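Local coordinates for potential RNA-dependent RNA polymerase (PDB 5I62), which catalyses template-directed RNA synthesis from ribonucleoside triphosphates, serving both transcription and genome replication of a double-stranded RNA picobirnavirus, at residues 74-88 against 186-200. Sequence-based numbering, arbitrary orientation.
Sequences KKVGPMSVMLPLKER and WRGQEGGPKPTDVKQ
The Q200 side-chain amide bridges V81 and L83 of the 74-88 loop, which links helices 63-73 and 89-97 of the polymerase, to the loop end of the antiparallel hairpin of strands 176-189 and 199-205. Q200 NE2 donates to V81 O at 2.8 Å, almost straight and in the amide plane, and also to V198 O within the hairpin. Q200 OE1 accepts from L83 N at 2.8 Å and from W186 NE1, the two donors arriving from opposite faces of the amide plane; the four bonds together leave little freedom for the amide to flip or turn. Further along, G192 N reaches K75 O at 2.9 Å from above the carbonyl plane.

Apolar and aromatic packing centres on W186. M82, with CG anti to the backbone N (chi1 171°) and an extended chain, runs over one indole face, the two side chains passing in opposite directions: M82 CG sits 3.5 Å from the five-membered ring centroid in a CH-pi contact, and SD follows as a Met-aromatic contact. The R88 guanidinium stands nearly perpendicular to the indole, so that the ring edge at W186 CD1 points into the guanidinium face, 3.6 Å from R88 CZ, while NH2 bonds to G185 O. V198 CG2 touches both P78 CB and V81 CB, each at 3.9 Å.

CA-H...O contacts knit the 190-198 connection of the hairpin to the loop, among them G77 CA to G192 O at 3.3 Å. One water bridges the two segments, donating to P78 O and G192 O and accepting from G191 N, with 2.9 Å between the water O and G191 N.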
ATOM      1  N   LYS A  74      18.599  -8.374  -4.222  1.00 23.96           N
ATOM      2  CA  LYS A  74      19.168  -7.256  -4.960  1.00 21.09           C
ATOM      3  C   LYS A  74      18.580  -5.914  -4.538  1.00 21.73           C
ATOM      4  O   LYS A  74      19.170  -4.881  -4.859  1.00 22.08           O
ATOM      5  CB  LYS A  74      18.963  -7.446  -6.457  1.00 22.69           C
ATOM      6  CG  LYS A  74      19.510  -8.746  -7.008  1.00 29.00           C
ATOM      7  CD  LYS A  74      19.172  -8.849  -8.487  1.00 27.83           C
ATOM      8  CE  LYS A  74      19.822 -10.056  -9.117  1.00 36.65           C
ATOM      9  NZ  LYS A  74      19.187 -10.334 -10.438  1.00 37.67           N
ATOM     10  N   LYS A  75      17.428  -5.896  -3.852  1.00 20.59           N
ATOM     11  CA  LYS A  75      16.823  -4.647  -3.396  1.00 19.99           C
ATOM     12  C   LYS A  75      17.235  -4.279  -1.976  1.00 20.61           C
ATOM     13  O   LYS A  75      16.988  -3.146  -1.547  1.00 20.77           O
ATOM     14  CB  LYS A  75      15.289  -4.717  -3.465  1.00 19.76           C
ATOM     15  CG  LYS A  75      14.687  -5.025  -4.857  1.00 27.47           C
ATOM     16  CD  LYS A  75      14.945  -3.935  -5.887  1.00 32.91           C
ATOM     17  CE  LYS A  75      14.184  -4.235  -7.195  1.00 42.99           C
ATOM     18  NZ  LYS A  75      14.329  -3.165  -8.239  1.00 50.86           N
ATOM     19  N   VAL A  76      17.835  -5.218  -1.240  1.00 21.25           N
ATOM     20  CA  VAL A  76      18.219  -4.980   0.142  1.00 21.33           C
ATOM     21  C   VAL A  76      19.144  -3.775   0.218  1.00 18.95           C
ATOM     22  O   VAL A  76      20.073  -3.630  -0.588  1.00 17.96           O
ATOM     23  CB  VAL A  76      18.860  -6.247   0.723  1.00 22.25           C
ATOM     24  CG1 VAL A  76      19.470  -5.966   2.073  1.00 25.87           C
ATOM     25  CG2 VAL A  76      17.805  -7.358   0.834  1.00 21.35           C
ATOM     26  N   GLY A  77      18.865  -2.881   1.159  1.00 17.40           N
ATOM     27  CA  GLY A  77      19.677  -1.703   1.353  1.00 19.35           C
ATOM     28  C   GLY A  77      18.981  -0.651   2.194  1.00 17.87           C
ATOM     29  O   GLY A  77      17.976  -0.910   2.865  1.00 20.66           O
ATOM     30  N   PRO A  78      19.510   0.573   2.159  1.00 18.34           N
ATOM     31  CA  PRO A  78      18.941   1.651   2.983  1.00 17.80           C
ATOM     32  C   PRO A  78      17.491   1.940   2.618  1.00 19.73           C
ATOM     33  O   PRO A  78      17.037   1.659   1.506  1.00 17.59           O
ATOM     34  CB  PRO A  78      19.841   2.854   2.668  1.00 19.16           C
ATOM     35  CG  PRO A  78      21.145   2.249   2.155  1.00 19.31           C
ATOM     36  CD  PRO A  78      20.719   0.995   1.422  1.00 16.90           C
ATOM     37  N   MET A  79      16.764   2.505   3.584  1.00 17.80           N
ATOM     38  CA  MET A  79      15.408   2.997   3.378  1.00 20.21           C
ATOM     39  C   MET A  79      15.194   4.435   3.833  1.00 21.25           C
ATOM     40  O   MET A  79      14.116   4.988   3.594  1.00 18.80           O
ATOM     41  CB  MET A  79      14.392   2.125   4.126  1.00 26.22           C
ATOM     42  CG  MET A  79      14.532   0.661   3.876  1.00 30.30           C
ATOM     43  SD  MET A  79      13.713  -0.274   5.181  1.00 50.75           S
ATOM     44  CE  MET A  79      12.005   0.093   4.799  1.00 38.77           C
ATOM     45  N   SER A  80      16.168   5.051   4.483  1.00 19.43           N
ATOM     46  CA  SER A  80      15.943   6.329   5.134  1.00 17.55           C
ATOM     47  C   SER A  80      16.340   7.523   4.284  1.00 19.35           C
ATOM     48  O   SER A  80      16.026   8.658   4.655  1.00 17.89           O
ATOM     49  CB  SER A  80      16.713   6.363   6.446  1.00 18.55           C
ATOM     50  OG  SER A  80      18.100   6.241   6.178  1.00 19.72           O
ATOM     51  N   VAL A  81      17.061   7.307   3.190  1.00 16.10           N
ATOM     52  CA  VAL A  81      17.633   8.434   2.458  1.00 16.66           C
ATOM     53  C   VAL A  81      16.522   9.107   1.666  1.00 18.80           C
ATOM     54  O   VAL A  81      16.016   8.559   0.680  1.00 18.55           O
ATOM     55  CB  VAL A  81      18.800   8.011   1.556  1.00 19.31           C
ATOM     56  CG1 VAL A  81      19.322   9.212   0.774  1.00 18.85           C
ATOM     57  CG2 VAL A  81      19.914   7.390   2.393  1.00 16.64           C
ATOM     58  N   MET A  82      16.156  10.301   2.095  1.00 17.85           N
ATOM     59  CA  MET A  82      15.126  11.102   1.463  1.00 18.07           C
ATOM     60  C   MET A  82      15.777  12.237   0.671  1.00 18.84           C
ATOM     61  O   MET A  82      16.475  13.081   1.243  1.00 19.81           O
ATOM     62  CB  MET A  82      14.178  11.633   2.542  1.00 18.31           C
ATOM     63  CG  MET A  82      13.190  12.648   2.063  1.00 21.01           C
ATOM     64  SD  MET A  82      12.291  13.361   3.476  1.00 34.97           S
ATOM     65  CE  MET A  82      11.058  14.278   2.588  1.00 28.01           C
ATOM     66  N   LEU A  83      15.545  12.263  -0.637  1.00 17.87           N
ATOM     67  CA  LEU A  83      16.174  13.263  -1.475  1.00 18.37           C
ATOM     68  C   LEU A  83      15.550  14.636  -1.233  1.00 22.94           C
ATOM     69  O   LEU A  83      14.397  14.737  -0.808  1.00 18.24           O
ATOM     70  CB  LEU A  83      16.046  12.890  -2.947  1.00 23.62           C
ATOM     71  CG  LEU A  83      16.741  11.617  -3.454  1.00 25.57           C
ATOM     72  CD1 LEU A  83      16.538  11.464  -4.947  1.00 25.87           C
ATOM     73  CD2 LEU A  83      18.225  11.640  -3.120  1.00 26.72           C
ATOM     74  N   PRO A  84      16.290  15.711  -1.498  1.00 25.14           N
ATOM     75  CA  PRO A  84      15.712  17.060  -1.398  1.00 22.57           C
ATOM     76  C   PRO A  84      14.595  17.241  -2.408  1.00 20.65           C
ATOM     77  O   PRO A  84      14.542  16.561  -3.434  1.00 19.50           O
ATOM     78  CB  PRO A  84      16.881  17.998  -1.726  1.00 21.17           C
ATOM     79  CG  PRO A  84      18.115  17.171  -1.639  1.00 24.79           C
ATOM     80  CD  PRO A  84      17.732  15.727  -1.821  1.00 24.53           C
ATOM     81  N   LEU A  85      13.722  18.204  -2.112  1.00 21.77           N
ATOM     82  CA  LEU A  85      12.603  18.531  -2.993  1.00 20.34           C
ATOM     83  C   LEU A  85      13.066  18.802  -4.421  1.00 21.21           C
ATOM     84  O   LEU A  85      12.437  18.360  -5.392  1.00 22.43           O
ATOM     85  CB  LEU A  85      11.850  19.746  -2.440  1.00 18.21           C
ATOM     86  CG  LEU A  85      10.704  20.255  -3.316  1.00 21.76           C
ATOM     87  CD1 LEU A  85       9.577  19.200  -3.433  1.00 24.33           C
ATOM     88  CD2 LEU A  85      10.167  21.579  -2.801  1.00 25.72           C
ATOM     89  N   LYS A  86      14.174  19.532  -4.567  1.00 21.12           N
ATOM     90  CA  LYS A  86      14.720  19.827  -5.888  1.00 26.03           C
ATOM     91  C   LYS A  86      14.980  18.561  -6.712  1.00 28.98           C
ATOM     92  O   LYS A  86      14.987  18.633  -7.946  1.00 30.43           O
ATOM     93  CB  LYS A  86      16.020  20.620  -5.762  1.00 29.54           C
ATOM     94  CG  LYS A  86      17.218  19.717  -5.467  1.00 33.90           C
ATOM     95  CD  LYS A  86      18.548  20.437  -5.566  1.00 41.30           C
ATOM     96  CE  LYS A  86      19.237  20.457  -4.275  1.00 42.23           C
ATOM     97  NZ  LYS A  86      20.434  21.340  -4.254  1.00 46.55           N
ATOM     98  N   GLU A  87      15.196  17.409  -6.071  1.00 22.93           N
ATOM     99  CA  GLU A  87      15.446  16.164  -6.800  1.00 28.68           C
ATOM    100  C   GLU A  87      14.226  15.244  -6.868  1.00 24.83           C
ATOM    101  O   GLU A  87      14.355  14.101  -7.319  1.00 23.46           O
ATOM    102  CB  GLU A  87      16.627  15.419  -6.180  1.00 26.55           C
ATOM    103  CG  GLU A  87      17.890  16.258  -6.085  1.00 30.29           C
ATOM    104  CD  GLU A  87      18.897  15.678  -5.101  1.00 43.61           C
ATOM    105  OE1 GLU A  87      19.634  16.470  -4.460  1.00 47.71           O
ATOM    106  OE2 GLU A  87      18.950  14.432  -4.949  1.00 44.28           O
ATOM    107  N   ARG A  88      13.057  15.730  -6.440  1.00 22.06           N
ATOM    108  CA  ARG A  88      11.813  14.984  -6.441  1.00 23.23           C
ATOM    109  C   ARG A  88      10.762  15.621  -7.339  1.00 22.55           C
ATOM    110  O   ARG A  88       9.630  15.139  -7.370  1.00 20.88           O
ATOM    111  CB  ARG A  88      11.261  14.869  -5.009  1.00 18.23           C
ATOM    112  CG  ARG A  88      12.152  14.066  -4.045  1.00 20.70           C
ATOM    113  CD  ARG A  88      11.595  14.042  -2.632  1.00 20.59           C
ATOM    114  NE  ARG A  88      10.294  13.385  -2.568  1.00 19.10           N
ATOM    115  CZ  ARG A  88       9.369  13.644  -1.647  1.00 21.10           C
ATOM    116  NH1 ARG A  88       9.603  14.559  -0.702  1.00 17.78           N
ATOM    117  NH2 ARG A  88       8.213  12.995  -1.668  1.00 18.12           N
ATOM    118  N   TRP A 186       6.383  11.714   2.082  1.00 15.15           N
ATOM    119  CA  TRP A 186       7.474  10.894   1.578  1.00 18.60           C
ATOM    120  C   TRP A 186       7.500   9.558   2.301  1.00 20.45           C
ATOM    121  O   TRP A 186       7.221   9.482   3.493  1.00 17.75           O
ATOM    122  CB  TRP A 186       8.817  11.618   1.739  1.00 18.37           C
ATOM    123  CG  TRP A 186      10.019  10.789   1.344  1.00 15.80           C
ATOM    124  CD1 TRP A 186      10.608  10.742   0.116  1.00 18.96           C
ATOM    125  CD2 TRP A 186      10.783   9.927   2.191  1.00 17.35           C
ATOM    126  NE1 TRP A 186      11.685   9.887   0.140  1.00 20.81           N
ATOM    127  CE2 TRP A 186      11.818   9.379   1.404  1.00 18.52           C
ATOM    128  CE3 TRP A 186      10.696   9.569   3.539  1.00 21.05           C
ATOM    129  CZ2 TRP A 186      12.759   8.490   1.923  1.00 18.26           C
ATOM    130  CZ3 TRP A 186      11.635   8.684   4.055  1.00 25.02           C
ATOM    131  CH2 TRP A 186      12.653   8.160   3.249  1.00 19.42           C
ATOM    132  N   ARG A 187       7.828   8.502   1.553  1.00 20.28           N
ATOM    133  CA  ARG A 187       8.177   7.207   2.123  1.00 21.80           C
ATOM    134  C   ARG A 187       9.371   6.653   1.368  1.00 21.23           C
ATOM    135  O   ARG A 187       9.432   6.750   0.141  1.00 22.29           O
ATOM    136  CB  ARG A 187       7.030   6.183   2.054  1.00 26.23           C
ATOM    137  CG  ARG A 187       5.799   6.553   2.866  1.00 35.20           C
ATOM    138  CD  ARG A 187       6.109   6.658   4.353  1.00 38.56           C
ATOM    139  NE  ARG A 187       6.608   5.406   4.910  1.00 45.30           N
ATOM    140  CZ  ARG A 187       5.830   4.393   5.272  1.00 53.34           C
ATOM    141  NH1 ARG A 187       4.511   4.483   5.121  1.00 52.23           N
ATOM    142  NH2 ARG A 187       6.366   3.288   5.779  1.00 53.44           N
ATOM    143  N   GLY A 188      10.298   6.051   2.098  1.00 20.17           N
ATOM    144  CA  GLY A 188      11.455   5.428   1.499  1.00 23.58           C
ATOM    145  C   GLY A 188      11.245   3.932   1.371  1.00 25.93           C
ATOM    146  O   GLY A 188      10.687   3.290   2.254  1.00 28.05           O
ATOM    147  N   GLN A 189      11.725   3.381   0.266  1.00 20.69           N
ATOM    148  CA  GLN A 189      11.636   1.955   0.029  1.00 25.49           C
ATOM    149  C   GLN A 189      12.974   1.465  -0.511  1.00 22.15           C
ATOM    150  O   GLN A 189      13.591   2.117  -1.356  1.00 21.32           O
ATOM    151  CB  GLN A 189      10.486   1.649  -0.939  1.00 27.38           C
ATOM    152  CG  GLN A 189      10.379   0.213  -1.372  1.00 32.73           C
ATOM    153  CD  GLN A 189       9.088  -0.047  -2.124  1.00 44.83           C
ATOM    154  OE1 GLN A 189       8.029   0.478  -1.760  1.00 52.63           O
ATOM    155  NE2 GLN A 189       9.164  -0.849  -3.180  1.00 45.71           N
ATOM    156  N   GLU A 190      13.422   0.324  -0.003  1.00 19.63           N
ATOM    157  CA  GLU A 190      14.712  -0.208  -0.425  1.00 21.95           C
ATOM    158  C   GLU A 190      14.692  -0.511  -1.918  1.00 20.91           C
ATOM    159  O   GLU A 190      13.732  -1.085  -2.436  1.00 21.13           O
ATOM    160  CB  GLU A 190      15.071  -1.454   0.387  1.00 21.23           C
ATOM    161  CG  GLU A 190      14.117  -2.635   0.223  1.00 23.54           C
ATOM    162  CD  GLU A 190      12.977  -2.616   1.234  1.00 31.31           C
ATOM    163  OE1 GLU A 190      12.306  -1.565   1.366  1.00 29.92           O
ATOM    164  OE2 GLU A 190      12.761  -3.650   1.909  1.00 28.00           O
ATOM    165  N   GLY A 191      15.745  -0.095  -2.617  1.00 20.58           N
ATOM    166  CA  GLY A 191      15.872  -0.390  -4.034  1.00 20.81           C
ATOM    167  C   GLY A 191      17.294  -0.772  -4.421  1.00 23.75           C
ATOM    168  O   GLY A 191      17.682  -0.649  -5.585  1.00 22.96           O
ATOM    169  N   GLY A 192      18.083  -1.243  -3.457  1.00 17.36           N
ATOM    170  CA  GLY A 192      19.469  -1.561  -3.710  1.00 19.23           C
ATOM    171  C   GLY A 192      20.362  -1.144  -2.553  1.00 20.73           C
ATOM    172  O   GLY A 192      19.953  -0.406  -1.648  1.00 18.05           O
ATOM    173  N   PRO A 193      21.613  -1.619  -2.561  1.00 20.67           N
ATOM    174  CA  PRO A 193      22.468  -1.472  -1.372  1.00 21.35           C
ATOM    175  C   PRO A 193      23.029  -0.069  -1.162  1.00 22.93           C
ATOM    176  O   PRO A 193      23.532   0.203  -0.070  1.00 21.21           O
ATOM    177  CB  PRO A 193      23.591  -2.490  -1.625  1.00 21.54           C
ATOM    178  CG  PRO A 193      23.709  -2.507  -3.118  1.00 23.32           C
ATOM    179  CD  PRO A 193      22.269  -2.415  -3.614  1.00 23.17           C
ATOM    180  N   LYS A 194      22.961   0.827  -2.155  1.00 19.49           N
ATOM    181  CA  LYS A 194      23.563   2.143  -1.981  1.00 20.06           C
ATOM    182  C   LYS A 194      22.558   3.156  -1.441  1.00 21.39           C
ATOM    183  O   LYS A 194      21.347   3.000  -1.604  1.00 21.89           O
ATOM    184  CB  LYS A 194      24.111   2.641  -3.306  1.00 24.08           C
ATOM    185  CG  LYS A 194      25.341   1.893  -3.758  1.00 29.04           C
ATOM    186  CD  LYS A 194      25.378   1.813  -5.242  1.00 32.98           C
ATOM    187  CE  LYS A 194      25.860   3.113  -5.830  1.00 39.62           C
ATOM    188  NZ  LYS A 194      24.861   4.197  -5.630  1.00 48.20           N
ATOM    189  N   PRO A 195      23.036   4.237  -0.808  1.00 23.62           N
ATOM    190  CA  PRO A 195      22.103   5.295  -0.364  1.00 18.54           C
ATOM    191  C   PRO A 195      21.353   5.945  -1.508  1.00 22.99           C
ATOM    192  O   PRO A 195      20.243   6.441  -1.298  1.00 24.07           O
ATOM    193  CB  PRO A 195      23.016   6.299   0.359  1.00 23.80           C
ATOM    194  CG  PRO A 195      24.392   6.037  -0.182  1.00 25.78           C
ATOM    195  CD  PRO A 195      24.435   4.546  -0.466  1.00 21.12           C
ATOM    196  N   THR A 196      21.910   5.943  -2.721  1.00 22.23           N
ATOM    197  CA  THR A 196      21.191   6.486  -3.868  1.00 24.84           C
ATOM    198  C   THR A 196      20.195   5.492  -4.481  1.00 24.09           C
ATOM    199  O   THR A 196      19.504   5.848  -5.437  1.00 21.85           O
ATOM    200  CB  THR A 196      22.180   6.952  -4.942  1.00 26.27           C
ATOM    201  OG1 THR A 196      23.124   5.908  -5.202  1.00 26.03           O
ATOM    202  CG2 THR A 196      22.938   8.185  -4.471  1.00 27.89           C
ATOM    203  N   ASP A 197      20.086   4.280  -3.950  1.00 23.23           N
ATOM    204  CA  ASP A 197      19.133   3.298  -4.467  1.00 24.57           C
ATOM    205  C   ASP A 197      17.751   3.402  -3.820  1.00 22.40           C
ATOM    206  O   ASP A 197      16.831   2.693  -4.241  1.00 20.08           O
ATOM    207  CB  ASP A 197      19.682   1.878  -4.281  1.00 20.04           C
ATOM    208  CG  ASP A 197      20.874   1.574  -5.191  1.00 25.69           C
ATOM    209  OD1 ASP A 197      20.950   2.154  -6.296  1.00 27.18           O
ATOM    210  OD2 ASP A 197      21.718   0.725  -4.824  1.00 25.24           O
ATOM    211  N   VAL A 198      17.581   4.260  -2.814  1.00 17.83           N
ATOM    212  CA  VAL A 198      16.318   4.318  -2.090  1.00 18.86           C
ATOM    213  C   VAL A 198      15.234   4.869  -3.003  1.00 22.39           C
ATOM    214  O   VAL A 198      15.410   5.926  -3.624  1.00 18.15           O
ATOM    215  CB  VAL A 198      16.457   5.172  -0.816  1.00 21.10           C
ATOM    216  CG1 VAL A 198      15.114   5.282  -0.102  1.00 18.27           C
ATOM    217  CG2 VAL A 198      17.518   4.590   0.101  1.00 17.25           C
ATOM    218  N   LYS A 199      14.111   4.140  -3.091  1.00 19.56           N
ATOM    219  CA  LYS A 199      12.936   4.563  -3.845  1.00 24.02           C
ATOM    220  C   LYS A 199      12.275   5.734  -3.139  1.00 19.54           C
ATOM    221  O   LYS A 199      11.978   5.645  -1.947  1.00 22.75           O
ATOM    222  CB  LYS A 199      11.910   3.431  -3.946  1.00 24.45           C
ATOM    223  CG  LYS A 199      12.210   2.271  -4.877  1.00 34.98           C
ATOM    224  CD  LYS A 199      12.969   2.711  -6.105  1.00 42.11           C
ATOM    225  CE  LYS A 199      14.427   2.317  -5.963  1.00 41.02           C
ATOM    226  NZ  LYS A 199      15.334   2.968  -6.954  1.00 43.87           N
ATOM    227  N   GLN A 200      11.986   6.804  -3.883  1.00 19.12           N
ATOM    228  CA  GLN A 200      11.443   8.034  -3.308  1.00 17.72           C
ATOM    229  C   GLN A 200       9.936   8.081  -3.556  1.00 21.77           C
ATOM    230  O   GLN A 200       9.455   8.673  -4.520  1.00 22.36           O
ATOM    231  CB  GLN A 200      12.162   9.250  -3.892  1.00 20.77           C
ATOM    232  CG  GLN A 200      13.688   9.188  -3.792  1.00 19.76           C
ATOM    233  CD  GLN A 200      14.174   9.336  -2.365  1.00 20.13           C
ATOM    234  OE1 GLN A 200      13.826  10.300  -1.677  1.00 19.82           O
ATOM    235  NE2 GLN A 200      15.008   8.394  -1.917  1.00 18.50           N
TER
HETATM  236  O   HOH W   1      17.867   1.234  -1.224  1.00 16.43           O
HETATM  237  O   HOH W   2       9.489  11.522  -4.550  1.00 19.64           O